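Local coordinates for protein fructosamine deglycase FrlB (Bacillus subtilis, PDB 3EUA) that converts a range of fructosamine 6-phosphates to glucose 6-phosphate and a free amino acid, at residues Q169-K174 with Y281-I286; I247-L252 with T274-A279. One frame throughout, in Å; residues are numbered along the deposited sequence.

Contact 1: residues Q169-K174 with Y281-I286; sequences QAVYEK and YDFTAI
Over one face of the Phe283 ring sits CG1 of Val171, 4.2 Å from Phe283 CZ and displaced toward the rim rather than centred. The Phe283 side chain also packs on Val298 of helix 288-313. Tyr281 comes nearest to Val171 through its CB, not its ring; its hydroxyl reaches on to Glu179, further along the same helix as Val171. Val171 is the hub of the contact. Its CG1 is anti to the backbone N (chi1 -174°), and its two methyls straddle the carbonyl oxygen of Asp282, with CG2 3.4 Å from Asp282 O. CG2 also comes within 4.3 Å of Ile286 CD1. One water ties the backbones together, donating to Val171 O at 2.7 Å and accepting a longer bond from Asp282 N. At the outer side, Lys174 lays CD and CE beside the Asp282 carboxylate, but its NZ stays 4.0 Å from Asp282 OD2, too long for a salt bridge. Asp282 OD1 instead takes two bonds from Thr284: the backbone N at 3.0 Å, and OG1 at the syn lone pair. The first of these closes an Asx turn that overlaps the type I beta turn from Phe283 to Ile286, just before helix 288-313.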
ATOM      1  N   GLN A 169      25.415   7.575 -10.697  1.00 20.57           N
ATOM      2  CA  GLN A 169      25.429   7.199 -12.106  1.00 20.95           C
ATOM      3  C   GLN A 169      26.523   6.161 -12.347  1.00 20.63           C
ATOM      4  O   GLN A 169      26.306   5.234 -13.092  1.00 20.92           O
ATOM      5  CB  GLN A 169      25.600   8.378 -13.052  1.00 21.59           C
ATOM      6  CG  GLN A 169      25.416   8.016 -14.543  1.00 22.18           C
ATOM      7  CD  GLN A 169      24.048   7.492 -14.861  1.00 23.67           C
ATOM      8  OE1 GLN A 169      23.048   7.917 -14.255  1.00 23.90           O
ATOM      9  NE2 GLN A 169      23.965   6.588 -15.861  1.00 26.30           N
ATOM     10  N   ALA A 170      27.684   6.303 -11.707  1.00 20.59           N
ATOM     11  CA  ALA A 170      28.759   5.336 -11.881  1.00 20.57           C
ATOM     12  C   ALA A 170      28.315   3.968 -11.340  1.00 20.48           C
ATOM     13  O   ALA A 170      28.671   2.924 -11.903  1.00 20.22           O
ATOM     14  CB  ALA A 170      30.028   5.810 -11.187  1.00 21.15           C
ATOM     15  N   VAL A 171      27.507   3.987 -10.275  1.00 20.69           N
ATOM     16  CA  VAL A 171      26.964   2.749  -9.683  1.00 20.44           C
ATOM     17  C   VAL A 171      26.053   2.061 -10.711  1.00 20.87           C
ATOM     18  O   VAL A 171      26.140   0.840 -10.898  1.00 20.48           O
ATOM     19  CB  VAL A 171      26.165   3.005  -8.355  1.00 20.90           C
ATOM     20  CG1 VAL A 171      25.753   1.679  -7.709  1.00 18.73           C
ATOM     21  CG2 VAL A 171      26.993   3.848  -7.333  1.00 19.49           C
ATOM     22  N   TYR A 172      25.184   2.848 -11.353  1.00 20.38           N
ATOM     23  CA  TYR A 172      24.301   2.358 -12.415  1.00 20.30           C
ATOM     24  C   TYR A 172      25.092   1.676 -13.509  1.00 20.52           C
ATOM     25  O   TYR A 172      24.776   0.578 -13.903  1.00 20.33           O
ATOM     26  CB  TYR A 172      23.573   3.531 -13.036  1.00 19.52           C
ATOM     27  CG  TYR A 172      22.384   4.114 -12.311  1.00 19.87           C
ATOM     28  CD1 TYR A 172      22.096   3.848 -10.976  1.00 19.70           C
ATOM     29  CD2 TYR A 172      21.583   5.005 -12.976  1.00 18.60           C
ATOM     30  CE1 TYR A 172      20.981   4.438 -10.349  1.00 20.16           C
ATOM     31  CE2 TYR A 172      20.483   5.581 -12.386  1.00 21.74           C
ATOM     32  CZ  TYR A 172      20.177   5.309 -11.083  1.00 19.66           C
ATOM     33  OH  TYR A 172      19.081   5.963 -10.573  1.00 20.53           O
ATOM     34  N   GLU A 173      26.177   2.302 -13.957  1.00 20.79           N
ATOM     35  CA  GLU A 173      26.970   1.762 -15.071  1.00 22.59           C
ATOM     36  C   GLU A 173      27.593   0.442 -14.731  1.00 22.03           C
ATOM     37  O   GLU A 173      27.606  -0.493 -15.528  1.00 21.72           O
ATOM     38  CB  GLU A 173      28.106   2.701 -15.478  1.00 22.30           C
ATOM     39  CG  GLU A 173      27.697   4.099 -15.908  1.00 28.82           C
ATOM     40  CD  GLU A 173      26.812   4.172 -17.139  1.00 34.01           C
ATOM     41  OE1 GLU A 173      26.797   3.226 -17.958  1.00 38.91           O
ATOM     42  OE2 GLU A 173      26.137   5.222 -17.301  1.00 41.11           O
ATOM     43  N   LYS A 174      28.167   0.391 -13.548  1.00 22.59           N
ATOM     44  CA  LYS A 174      28.807  -0.848 -13.135  1.00 22.84           C
ATOM     45  C   LYS A 174      27.774  -1.941 -12.925  1.00 22.26           C
ATOM     46  O   LYS A 174      27.987  -3.081 -13.314  1.00 21.36           O
ATOM     47  CB  LYS A 174      29.611  -0.719 -11.843  1.00 23.16           C
ATOM     48  CG  LYS A 174      30.794   0.156 -11.924  1.00 24.25           C
ATOM     49  CD  LYS A 174      31.601   0.022 -10.680  1.00 27.66           C
ATOM     50  CE  LYS A 174      32.716   1.041 -10.600  1.00 30.34           C
ATOM     51  NZ  LYS A 174      32.129   2.389 -10.400  1.00 33.07           N
ATOM     52  N   TYR A 281      26.268  -4.741  -5.740  1.00 24.37           N
ATOM     53  CA  TYR A 281      26.691  -3.577  -6.495  1.00 24.71           C
ATOM     54  C   TYR A 281      27.717  -2.790  -5.698  1.00 25.34           C
ATOM     55  O   TYR A 281      27.939  -3.061  -4.513  1.00 25.16           O
ATOM     56  CB  TYR A 281      25.475  -2.709  -6.901  1.00 24.72           C
ATOM     57  CG  TYR A 281      24.359  -3.501  -7.553  1.00 24.59           C
ATOM     58  CD1 TYR A 281      24.630  -4.522  -8.468  1.00 25.02           C
ATOM     59  CD2 TYR A 281      23.035  -3.198  -7.300  1.00 25.90           C
ATOM     60  CE1 TYR A 281      23.608  -5.256  -9.065  1.00 25.66           C
ATOM     61  CE2 TYR A 281      21.983  -3.929  -7.913  1.00 25.98           C
ATOM     62  CZ  TYR A 281      22.283  -4.950  -8.784  1.00 24.84           C
ATOM     63  OH  TYR A 281      21.272  -5.659  -9.371  1.00 24.63           O
ATOM     64  N   ASP A 282      28.343  -1.806  -6.342  1.00 26.30           N
ATOM     65  CA  ASP A 282      29.402  -1.004  -5.716  1.00 26.60           C
ATOM     66  C   ASP A 282      28.914   0.320  -5.142  1.00 26.39           C
ATOM     67  O   ASP A 282      28.767   1.288  -5.875  1.00 26.91           O
ATOM     68  CB  ASP A 282      30.482  -0.765  -6.773  1.00 26.19           C
ATOM     69  CG  ASP A 282      31.669   0.014  -6.250  1.00 28.32           C
ATOM     70  OD1 ASP A 282      31.658   0.404  -5.061  1.00 28.07           O
ATOM     71  OD2 ASP A 282      32.617   0.244  -7.046  1.00 30.19           O
ATOM     72  N   PHE A 283      28.692   0.356  -3.833  1.00 26.19           N
ATOM     73  CA  PHE A 283      28.269   1.557  -3.122  1.00 26.16           C
ATOM     74  C   PHE A 283      29.403   2.128  -2.291  1.00 26.51           C
ATOM     75  O   PHE A 283      29.166   2.878  -1.362  1.00 27.32           O
ATOM     76  CB  PHE A 283      27.068   1.234  -2.218  1.00 26.11           C
ATOM     77  CG  PHE A 283      25.761   1.021  -2.979  1.00 24.74           C
ATOM     78  CD1 PHE A 283      25.454  -0.212  -3.541  1.00 25.36           C
ATOM     79  CD2 PHE A 283      24.842   2.042  -3.088  1.00 25.37           C
ATOM     80  CE1 PHE A 283      24.265  -0.392  -4.234  1.00 25.38           C
ATOM     81  CE2 PHE A 283      23.665   1.867  -3.771  1.00 23.31           C
ATOM     82  CZ  PHE A 283      23.376   0.659  -4.348  1.00 24.66           C
ATOM     83  N   THR A 284      30.645   1.804  -2.643  1.00 26.96           N
ATOM     84  CA  THR A 284      31.809   2.254  -1.889  1.00 27.34           C
ATOM     85  C   THR A 284      32.012   3.781  -1.877  1.00 27.82           C
ATOM     86  O   THR A 284      32.636   4.298  -0.938  1.00 28.74           O
ATOM     87  CB  THR A 284      33.121   1.513  -2.407  1.00 27.30           C
ATOM     88  OG1 THR A 284      33.416   1.878  -3.758  1.00 27.46           O
ATOM     89  CG2 THR A 284      32.965  -0.018  -2.353  1.00 27.33           C
ATOM     90  N   ALA A 285      31.498   4.489  -2.890  1.00 27.76           N
ATOM     91  CA  ALA A 285      31.592   5.955  -2.955  1.00 27.95           C
ATOM     92  C   ALA A 285      30.335   6.631  -2.380  1.00 28.07           C
ATOM     93  O   ALA A 285      30.211   7.851  -2.428  1.00 28.53           O
ATOM     94  CB  ALA A 285      31.838   6.394  -4.396  1.00 28.01           C
ATOM     95  N   ILE A 286      29.399   5.844  -1.861  1.00 27.91           N
ATOM     96  CA  ILE A 286      28.176   6.375  -1.282  1.00 27.64           C
ATOM     97  C   ILE A 286      28.299   6.304   0.232  1.00 27.35           C
ATOM     98  O   ILE A 286      28.736   5.275   0.755  1.00 27.61           O
ATOM     99  CB  ILE A 286      26.944   5.565  -1.735  1.00 27.66           C
ATOM    100  CG1 ILE A 286      26.920   5.369  -3.266  1.00 28.54           C
ATOM    101  CG2 ILE A 286      25.663   6.243  -1.215  1.00 26.02           C
ATOM    102  CD1 ILE A 286      26.793   6.638  -4.035  1.00 27.42           C
TER
HETATM  103  O   HOH W   1      27.376  -0.919  -9.334  1.00 29.61           O

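Contact 2: residues I247-L252 with T274-A279; sequences IILLGL and TVLDAA
Ile247 to Leu250 and Thr274 to Asp277 pair as parallel neighbours in the sheet of the second SIS domain, joined through helix 256-269 in a beta-alpha-beta crossover. Backbone bonds run back and forth between them, from Ile248 N to Thr274 O and onward to Ala278 N with Leu250 O at 2.8 Å. On the face carrying Ile247, Leu249, Thr274 and Leu276, partners lie side by side and point the same way. Leu249 CD2 rests 3.7 Å from Leu276 CB; Leu276 also packs on helix 288-313. Ile247 CG2 meets Leu276 CD1 on the diagonal at 4.2 Å. On the face carrying Ile248, Leu250, Val275 and Asp277 one pair is tight. Leu250 has an unusual chi2 of 93°, and its CD1 presses to 3.4 Å from Val275 CG1, closer than normal carbon contact, as the two side chains cross. Beyond the strands, Leu252 brings CG to 3.9 Å from Ala278 CB, while its CD2 lies near Ala279. Asp277 has CG anti to its backbone N (chi1 -176°); its OD1 forms a salt bridge with Arg256 and accepts a hydrogen bond from Ala279 N at 2.8 Å, from above the carboxylate plane, closing an Asx turn.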
ATOM      1  N   ILE A 247      10.559 -12.437  -8.772  1.00 18.69           N
ATOM      2  CA  ILE A 247      11.654 -11.499  -8.870  1.00 18.60           C
ATOM      3  C   ILE A 247      11.755 -10.965  -7.450  1.00 18.61           C
ATOM      4  O   ILE A 247      10.784 -10.392  -6.934  1.00 19.07           O
ATOM      5  CB  ILE A 247      11.401 -10.300  -9.793  1.00 18.63           C
ATOM      6  CG1 ILE A 247      11.317 -10.715 -11.263  1.00 17.85           C
ATOM      7  CG2 ILE A 247      12.513  -9.228  -9.601  1.00 20.01           C
ATOM      8  CD1 ILE A 247      10.785  -9.575 -12.123  1.00 20.69           C
ATOM      9  N   ILE A 248      12.911 -11.135  -6.835  1.00 18.72           N
ATOM     10  CA  ILE A 248      13.139 -10.743  -5.454  1.00 18.99           C
ATOM     11  C   ILE A 248      14.226  -9.701  -5.329  1.00 18.84           C
ATOM     12  O   ILE A 248      15.335  -9.866  -5.836  1.00 17.98           O
ATOM     13  CB  ILE A 248      13.526 -11.986  -4.660  1.00 19.27           C
ATOM     14  CG1 ILE A 248      12.324 -12.934  -4.637  1.00 19.04           C
ATOM     15  CG2 ILE A 248      14.045 -11.595  -3.251  1.00 20.51           C
ATOM     16  CD1 ILE A 248      12.522 -14.249  -3.869  1.00 19.49           C
ATOM     17  N   LEU A 249      13.890  -8.598  -4.665  1.00 19.08           N
ATOM     18  CA  LEU A 249      14.830  -7.504  -4.505  1.00 19.76           C
ATOM     19  C   LEU A 249      15.339  -7.397  -3.086  1.00 19.90           C
ATOM     20  O   LEU A 249      14.571  -7.460  -2.146  1.00 21.39           O
ATOM     21  CB  LEU A 249      14.182  -6.166  -4.847  1.00 19.54           C
ATOM     22  CG  LEU A 249      13.507  -6.085  -6.207  1.00 20.37           C
ATOM     23  CD1 LEU A 249      12.822  -4.710  -6.327  1.00 18.78           C
ATOM     24  CD2 LEU A 249      14.463  -6.400  -7.360  1.00 20.12           C
ATOM     25  N   LEU A 250      16.638  -7.256  -2.939  1.00 20.27           N
ATOM     26  CA  LEU A 250      17.232  -7.092  -1.630  1.00 20.47           C
ATOM     27  C   LEU A 250      17.946  -5.760  -1.665  1.00 20.40           C
ATOM     28  O   LEU A 250      18.828  -5.539  -2.499  1.00 20.67           O
ATOM     29  CB  LEU A 250      18.169  -8.235  -1.254  1.00 21.39           C
ATOM     30  CG  LEU A 250      17.504  -9.601  -1.108  1.00 21.83           C
ATOM     31  CD1 LEU A 250      17.582 -10.360  -2.463  1.00 22.33           C
ATOM     32  CD2 LEU A 250      18.189 -10.333   0.004  1.00 23.08           C
ATOM     33  N   GLY A 251      17.543  -4.862  -0.772  1.00 20.34           N
ATOM     34  CA  GLY A 251      18.111  -3.525  -0.709  1.00 20.10           C
ATOM     35  C   GLY A 251      19.139  -3.402   0.383  1.00 19.89           C
ATOM     36  O   GLY A 251      19.653  -4.402   0.884  1.00 19.54           O
ATOM     37  N   LEU A 252      19.417  -2.167   0.749  1.00 19.25           N
ATOM     38  CA  LEU A 252      20.425  -1.864   1.769  1.00 19.70           C
ATOM     39  C   LEU A 252      19.835  -1.052   2.938  1.00 19.40           C
ATOM     40  O   LEU A 252      20.568  -0.442   3.755  1.00 18.98           O
ATOM     41  CB  LEU A 252      21.582  -1.074   1.130  1.00 19.31           C
ATOM     42  CG  LEU A 252      22.380  -1.755   0.007  1.00 20.26           C
ATOM     43  CD1 LEU A 252      23.345  -0.793  -0.647  1.00 18.47           C
ATOM     44  CD2 LEU A 252      23.118  -3.004   0.524  1.00 17.80           C
ATOM     45  N   THR A 274      14.481 -14.833  -9.626  1.00 20.83           N
ATOM     46  CA  THR A 274      15.352 -13.854 -10.270  1.00 20.38           C
ATOM     47  C   THR A 274      15.657 -12.915  -9.153  1.00 20.55           C
ATOM     48  O   THR A 274      14.789 -12.127  -8.747  1.00 20.39           O
ATOM     49  CB  THR A 274      14.664 -13.144 -11.439  1.00 20.13           C
ATOM     50  OG1 THR A 274      14.406 -14.103 -12.476  1.00 19.19           O
ATOM     51  CG2 THR A 274      15.558 -12.104 -11.999  1.00 20.98           C
ATOM     52  N   VAL A 275      16.882 -12.978  -8.646  1.00 20.12           N
ATOM     53  CA  VAL A 275      17.260 -12.204  -7.476  1.00 20.25           C
ATOM     54  C   VAL A 275      18.176 -11.021  -7.796  1.00 20.52           C
ATOM     55  O   VAL A 275      19.202 -11.184  -8.440  1.00 20.32           O
ATOM     56  CB  VAL A 275      18.006 -13.107  -6.436  1.00 20.29           C
ATOM     57  CG1 VAL A 275      18.333 -12.342  -5.170  1.00 19.28           C
ATOM     58  CG2 VAL A 275      17.182 -14.374  -6.124  1.00 19.36           C
ATOM     59  N   LEU A 276      17.782  -9.832  -7.365  1.00 20.26           N
ATOM     60  CA  LEU A 276      18.616  -8.632  -7.556  1.00 20.69           C
ATOM     61  C   LEU A 276      18.977  -8.171  -6.178  1.00 20.58           C
ATOM     62  O   LEU A 276      18.103  -7.736  -5.409  1.00 20.06           O
ATOM     63  CB  LEU A 276      17.877  -7.498  -8.285  1.00 20.85           C
ATOM     64  CG  LEU A 276      17.703  -7.648  -9.786  1.00 22.05           C
ATOM     65  CD1 LEU A 276      16.677  -8.730 -10.095  1.00 22.93           C
ATOM     66  CD2 LEU A 276      17.292  -6.278 -10.327  1.00 23.50           C
ATOM     67  N   ASP A 277      20.253  -8.295  -5.838  1.00 20.79           N
ATOM     68  CA  ASP A 277      20.723  -7.919  -4.506  1.00 21.00           C
ATOM     69  C   ASP A 277      21.640  -6.714  -4.618  1.00 20.62           C
ATOM     70  O   ASP A 277      22.730  -6.803  -5.200  1.00 20.69           O
ATOM     71  CB  ASP A 277      21.451  -9.110  -3.846  1.00 21.22           C
ATOM     72  CG  ASP A 277      21.903  -8.833  -2.390  1.00 22.22           C
ATOM     73  OD1 ASP A 277      21.849  -7.680  -1.894  1.00 22.69           O
ATOM     74  OD2 ASP A 277      22.337  -9.800  -1.729  1.00 25.43           O
ATOM     75  N   ALA A 278      21.196  -5.589  -4.055  1.00 20.20           N
ATOM     76  CA  ALA A 278      21.941  -4.340  -4.073  1.00 20.47           C
ATOM     77  C   ALA A 278      23.323  -4.465  -3.411  1.00 20.94           C
ATOM     78  O   ALA A 278      24.241  -3.710  -3.704  1.00 20.89           O
ATOM     79  CB  ALA A 278      21.139  -3.251  -3.381  1.00 21.01           C
ATOM     80  N   ALA A 279      23.450  -5.406  -2.495  1.00 21.42           N
ATOM     81  CA  ALA A 279      24.735  -5.634  -1.842  1.00 21.83           C
ATOM     82  C   ALA A 279      25.798  -6.107  -2.834  1.00 22.35           C
ATOM     83  O   ALA A 279      26.996  -5.955  -2.555  1.00 22.33           O
ATOM     84  CB  ALA A 279      24.570  -6.595  -0.688  1.00 21.20           C
TER

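In the fold
The centres of the two contacts lie about 15 Å apart, and both strands of contact 2 fall between the two segments of contact 1 in the chain. The path is short: from the end of strand 273-277 the chain passes through Ala278 to Ser280 and into the 281-286 loop, which rests on helix 158-190. Phe283 is the main bridge. Its CE1 is 3.4 Å from Ala278 O, and its CD1 is 3.6 Å from Leu252 CD1, so the ring that meets Val171 also packs against the residues just beyond the C-terminal ends of both strands. Farther back, Tyr281 OH approaches Leu276 CB at 4.0 Å. Together they link the sheet of the second SIS domain to the long helix 158-190.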